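Local coordinates for protein phenylacetaldehyde dehydrogenase (Burkholderia cenocepacia, PDB 4O5H) that probably catalyses the NAD+-dependent oxidation of phenylacetaldehyde to phenylacetate, as a member of the aldehyde dehydrogenase family, at residues A[120-124]-A[125-129]; A[193-196]-A[197-201]. All coordinates share one frame; numbering follows the deposited sequence.

Contact 1 (A[120-124]-A[125-129]); sequences NGKPV and MVAQG
Pro-123 O accepts Ala-127 N at 3.0 Å, the first i to i+4 bond of the new helix, and Val-126 N reaches the same oxygen more weakly. One residue on, Gln-128 N donates to Val-124 O at 2.9 Å. The amide at the far end of the Gln-128 side chain looks elsewhere, its OE1 taking a hydrogen bond from Arg-110 of helix 109-120.

Before the helix the polar work is done by Asn-120. Its OD1 accepts Lys-122 N at 2.9 Å, in the carbonyl plane, which closes an Asx turn over Gly-121, a residue with positive phi; the ND2 end is held by Trp-184 O.

The apolar contacts are light. Val-126 CG2 comes alongside the proline ring, 4.0 Å from Pro-123 CB. The aliphatic part of Lys-122 sets out between its own N and carbonyl carbon (chi1 68°), and this lays CG and CD both 4.1 Å from the methyl CB of Ala-127. Beyond that the chain bends at chi3 and carries NZ to a salt bridge with Asp-131, with Asn-185 O as a further acceptor. The side chain of Val-124 packs against Arg-110, Ala-113 and Ser-117 of helix 109-120.

Taken together, this is a tight link between two helices: helix 109-120 ends at Asn-120 with an Asx turn, the glycine with positive phi breaks it, and Pro-123 stands at the N-cap of helix 124-145.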
loop_
_atom_site.group_PDB
_atom_site.type_symbol
_atom_site.label_atom_id
_atom_site.label_comp_id
_atom_site.label_asym_id
_atom_site.label_seq_id
_atom_site.Cartn_x
_atom_site.Cartn_y
_atom_site.Cartn_z
ATOM N N ASN A 120 -5.196 21.134 22.460
ATOM C CA ASN A 120 -5.001 19.671 22.684
ATOM C C ASN A 120 -4.922 19.308 24.167
ATOM O O ASN A 120 -5.405 18.236 24.575
ATOM C CB ASN A 120 -3.752 19.182 21.935
ATOM C CG ASN A 120 -3.177 17.906 22.505
ATOM O OD1 ASN A 120 -2.569 17.914 23.549
ATOM N ND2 ASN A 120 -3.380 16.801 21.816
ATOM N N GLY A 121 -4.316 20.181 24.960
ATOM C CA GLY A 121 -4.204 19.976 26.407
ATOM C C GLY A 121 -2.811 19.603 26.933
ATOM O O GLY A 121 -2.553 19.723 28.144
ATOM N N LYS A 122 -1.921 19.159 26.047
ATOM C CA LYS A 122 -0.604 18.732 26.447
ATOM C C LYS A 122 0.258 19.866 27.056
ATOM O O LYS A 122 0.031 21.043 26.806
ATOM C CB LYS A 122 0.147 18.080 25.292
ATOM C CG LYS A 122 0.529 19.028 24.148
ATOM C CD LYS A 122 1.297 18.257 23.080
ATOM C CE LYS A 122 0.364 17.338 22.316
ATOM N NZ LYS A 122 1.121 16.311 21.526
ATOM N N PRO A 123 1.253 19.485 27.885
ATOM C CA PRO A 123 2.137 20.510 28.460
ATOM C C PRO A 123 2.798 21.371 27.379
ATOM O O PRO A 123 3.383 20.846 26.419
ATOM C CB PRO A 123 3.169 19.695 29.217
ATOM C CG PRO A 123 2.461 18.406 29.562
ATOM C CD PRO A 123 1.608 18.136 28.341
ATOM N N VAL A 124 2.709 22.681 27.557
ATOM C CA VAL A 124 3.247 23.615 26.604
ATOM C C VAL A 124 4.764 23.414 26.393
ATOM O O VAL A 124 5.272 23.581 25.286
ATOM C CB VAL A 124 2.929 25.064 26.990
ATOM C CG1 VAL A 124 3.664 25.495 28.264
ATOM C CG2 VAL A 124 3.250 26.006 25.844
ATOM N N MET A 125 5.473 23.038 27.438
ATOM C CA MET A 125 6.919 22.837 27.298
ATOM C C MET A 125 7.224 21.657 26.368
ATOM O O MET A 125 8.236 21.662 25.677
ATOM C CB MET A 125 7.588 22.660 28.664
ATOM C CG MET A 125 7.663 23.938 29.529
ATOM S SD MET A 125 8.399 23.641 31.184
ATOM C CE MET A 125 9.842 22.637 30.707
ATOM N N VAL A 126 6.389 20.629 26.404
ATOM C CA VAL A 126 6.600 19.462 25.580
ATOM C C VAL A 126 6.175 19.777 24.173
ATOM O O VAL A 126 6.871 19.410 23.219
ATOM C CB VAL A 126 5.836 18.230 26.119
ATOM C CG1 VAL A 126 6.046 17.038 25.233
ATOM C CG2 VAL A 126 6.298 17.860 27.544
ATOM N N ALA A 127 5.035 20.451 24.007
ATOM C CA ALA A 127 4.594 20.923 22.691
ATOM C C ALA A 127 5.702 21.731 22.004
ATOM O O ALA A 127 5.920 21.595 20.828
ATOM C CB ALA A 127 3.331 21.759 22.805
ATOM N N GLN A 128 6.392 22.585 22.754
ATOM C CA GLN A 128 7.410 23.439 22.162
ATOM C C GLN A 128 8.678 22.667 21.810
ATOM O O GLN A 128 9.159 22.747 20.665
ATOM C CB GLN A 128 7.745 24.576 23.118
ATOM C CG GLN A 128 8.549 25.662 22.461
ATOM C CD GLN A 128 8.673 26.915 23.319
ATOM O OE1 GLN A 128 8.098 27.032 24.400
ATOM N NE2 GLN A 128 9.443 27.860 22.821
ATOM N N GLY A 129 9.178 21.865 22.781
ATOM C CA GLY A 129 10.420 21.166 22.601
ATOM C C GLY A 129 10.369 19.900 21.764
ATOM O O GLY A 129 11.368 19.455 21.210
#

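Contact 2 (A[193-196]-A[197-201]); sequences WKIA and PALAT
Ile-195 O and Ala-196 O are the two carbonyls that carry the helix across its kink. Leu-199 N donates to Ile-195 O at 3.0 Å, and Ala-200 N to Ala-196 O, likewise at 3.0 Å; both are ordinary i to i+4 helix bonds. The turn before is different. Pro-197 has no hydrogen on its nitrogen, and where Trp-193 O would receive an amide it meets the proline ring instead, with CD of Pro-197 3.0 Å from that oxygen. The ring also presses back on its neighbour: Ala-196 CB and Pro-197 CD are 3.4 Å apart, tighter than usual van der Waals contact.

The kink falls inside helix 187-201, the crossover helix of the beta-alpha-beta unit that joins strand 166-181 to strand 204-208. Ile-195 and Ala-198 face Leu-207 and Val-205 of the second strand, while Phe-139 of helix 124-145 packs on Ile-195 and Ala-196.

Along one side of the helix Ile-195 and Leu-199 lie side by side and point the same way. The branch CG2 of Ile-195, anti to its own N, is the one that reaches Leu-199 CD1, at 3.6 Å.

Farther on, the backbone N of Thr-201 donates to Pro-197 O at 3.1 Å. In the side chain, Thr-201 OG1 lies 2.9 Å from Pro-197 O and 3.1 Å from Ala-198 O. Ala-200 O accepts from Arg-94. The charge of Lys-194, buried with its chain, is met by a salt bridge to Glu-491, and its NZ is also hydrogen-bonded to Thr-260 OG1.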
loop_
_atom_site.group_PDB
_atom_site.type_symbol
_atom_site.label_atom_id
_atom_site.label_comp_id
_atom_site.label_asym_id
_atom_site.label_seq_id
_atom_site.Cartn_x
_atom_site.Cartn_y
_atom_site.Cartn_z
ATOM N N TRP A 193 3.898 15.611 9.241
ATOM C CA TRP A 193 4.243 14.306 8.700
ATOM C C TRP A 193 3.508 14.000 7.391
ATOM O O TRP A 193 4.072 13.352 6.535
ATOM C CB TRP A 193 3.914 13.213 9.670
ATOM C CG TRP A 193 4.816 13.137 10.807
ATOM C CD1 TRP A 193 5.820 13.980 11.141
ATOM C CD2 TRP A 193 4.764 12.165 11.815
ATOM N NE1 TRP A 193 6.401 13.587 12.303
ATOM C CE2 TRP A 193 5.782 12.452 12.726
ATOM C CE3 TRP A 193 4.000 11.002 11.990
ATOM C CZ2 TRP A 193 6.039 11.651 13.835
ATOM C CZ3 TRP A 193 4.253 10.189 13.082
ATOM C CH2 TRP A 193 5.259 10.538 14.007
ATOM N N LYS A 194 2.282 14.452 7.237
ATOM C CA LYS A 194 1.519 14.169 6.009
ATOM C C LYS A 194 1.828 15.170 4.925
ATOM O O LYS A 194 1.838 14.838 3.753
ATOM C CB LYS A 194 0.016 14.258 6.240
ATOM C CG LYS A 194 -0.554 13.415 7.357
ATOM C CD LYS A 194 -0.436 11.958 7.116
ATOM C CE LYS A 194 -1.444 11.194 7.967
ATOM N NZ LYS A 194 -0.849 9.883 8.327
ATOM N N ILE A 195 1.974 16.425 5.286
ATOM C CA ILE A 195 2.122 17.481 4.270
ATOM C C ILE A 195 3.556 17.507 3.700
ATOM O O ILE A 195 3.730 17.689 2.513
ATOM C CB ILE A 195 1.766 18.866 4.870
ATOM C CG1 ILE A 195 0.274 18.922 5.199
ATOM C CG2 ILE A 195 2.130 20.007 3.920
ATOM C CD1 ILE A 195 -0.102 20.153 6.015
ATOM N N ALA A 196 4.571 17.341 4.566
ATOM C CA ALA A 196 5.948 17.571 4.120
ATOM C C ALA A 196 6.378 16.649 2.961
ATOM O O ALA A 196 6.912 17.119 1.974
ATOM C CB ALA A 196 6.934 17.545 5.260
ATOM N N PRO A 197 6.084 15.353 3.048
ATOM C CA PRO A 197 6.504 14.491 1.953
ATOM C C PRO A 197 5.752 14.783 0.678
ATOM O O PRO A 197 6.293 14.591 -0.414
ATOM C CB PRO A 197 6.180 13.075 2.441
ATOM C CG PRO A 197 5.863 13.176 3.880
ATOM C CD PRO A 197 5.565 14.612 4.198
ATOM N N ALA A 198 4.519 15.232 0.808
ATOM C CA ALA A 198 3.725 15.665 -0.343
ATOM C C ALA A 198 4.334 16.847 -1.054
ATOM O O ALA A 198 4.492 16.838 -2.269
ATOM C CB ALA A 198 2.317 16.001 0.098
ATOM N N LEU A 199 4.741 17.850 -0.310
ATOM C CA LEU A 199 5.368 18.991 -0.901
ATOM C C LEU A 199 6.697 18.658 -1.559
ATOM O O LEU A 199 7.012 19.168 -2.648
ATOM C CB LEU A 199 5.544 20.088 0.133
ATOM C CG LEU A 199 4.258 20.586 0.817
ATOM C CD1 LEU A 199 4.563 21.670 1.820
ATOM C CD2 LEU A 199 3.289 21.130 -0.209
ATOM N N ALA A 200 7.470 17.808 -0.908
ATOM C CA ALA A 200 8.799 17.442 -1.417
ATOM C C ALA A 200 8.710 16.723 -2.749
ATOM O O ALA A 200 9.553 16.912 -3.585
ATOM C CB ALA A 200 9.504 16.541 -0.400
ATOM N N THR A 201 7.668 15.896 -2.929
ATOM C CA THR A 201 7.496 15.133 -4.143
ATOM C C THR A 201 6.702 15.849 -5.239
ATOM O O THR A 201 6.611 15.343 -6.385
ATOM C CB THR A 201 6.785 13.795 -3.871
ATOM O OG1 THR A 201 5.548 14.030 -3.193
ATOM C CG2 THR A 201 7.650 12.925 -3.007
#

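From the N terminus, contact 1 comes first, where the chain leaves helix 109-120, turns, and enters helix 124-145. Contact 2 follows on helix 187-201, after strand 166-181 and before strand 204-208. Each is made by two consecutive segments, so neither closes a long loop; they stand in series, neither nested nor crossed. Their centres are about 24 Å apart, their nearest atoms about 10 Å, and they do not touch. Helix 124-145 connects them: contact 1 lies at its start, and Phe-139 and Met-142, farther along it, pack on contact 2. Thus 120-129 joins two helices, while 193-201 packs against both that second helix and strand 204-208.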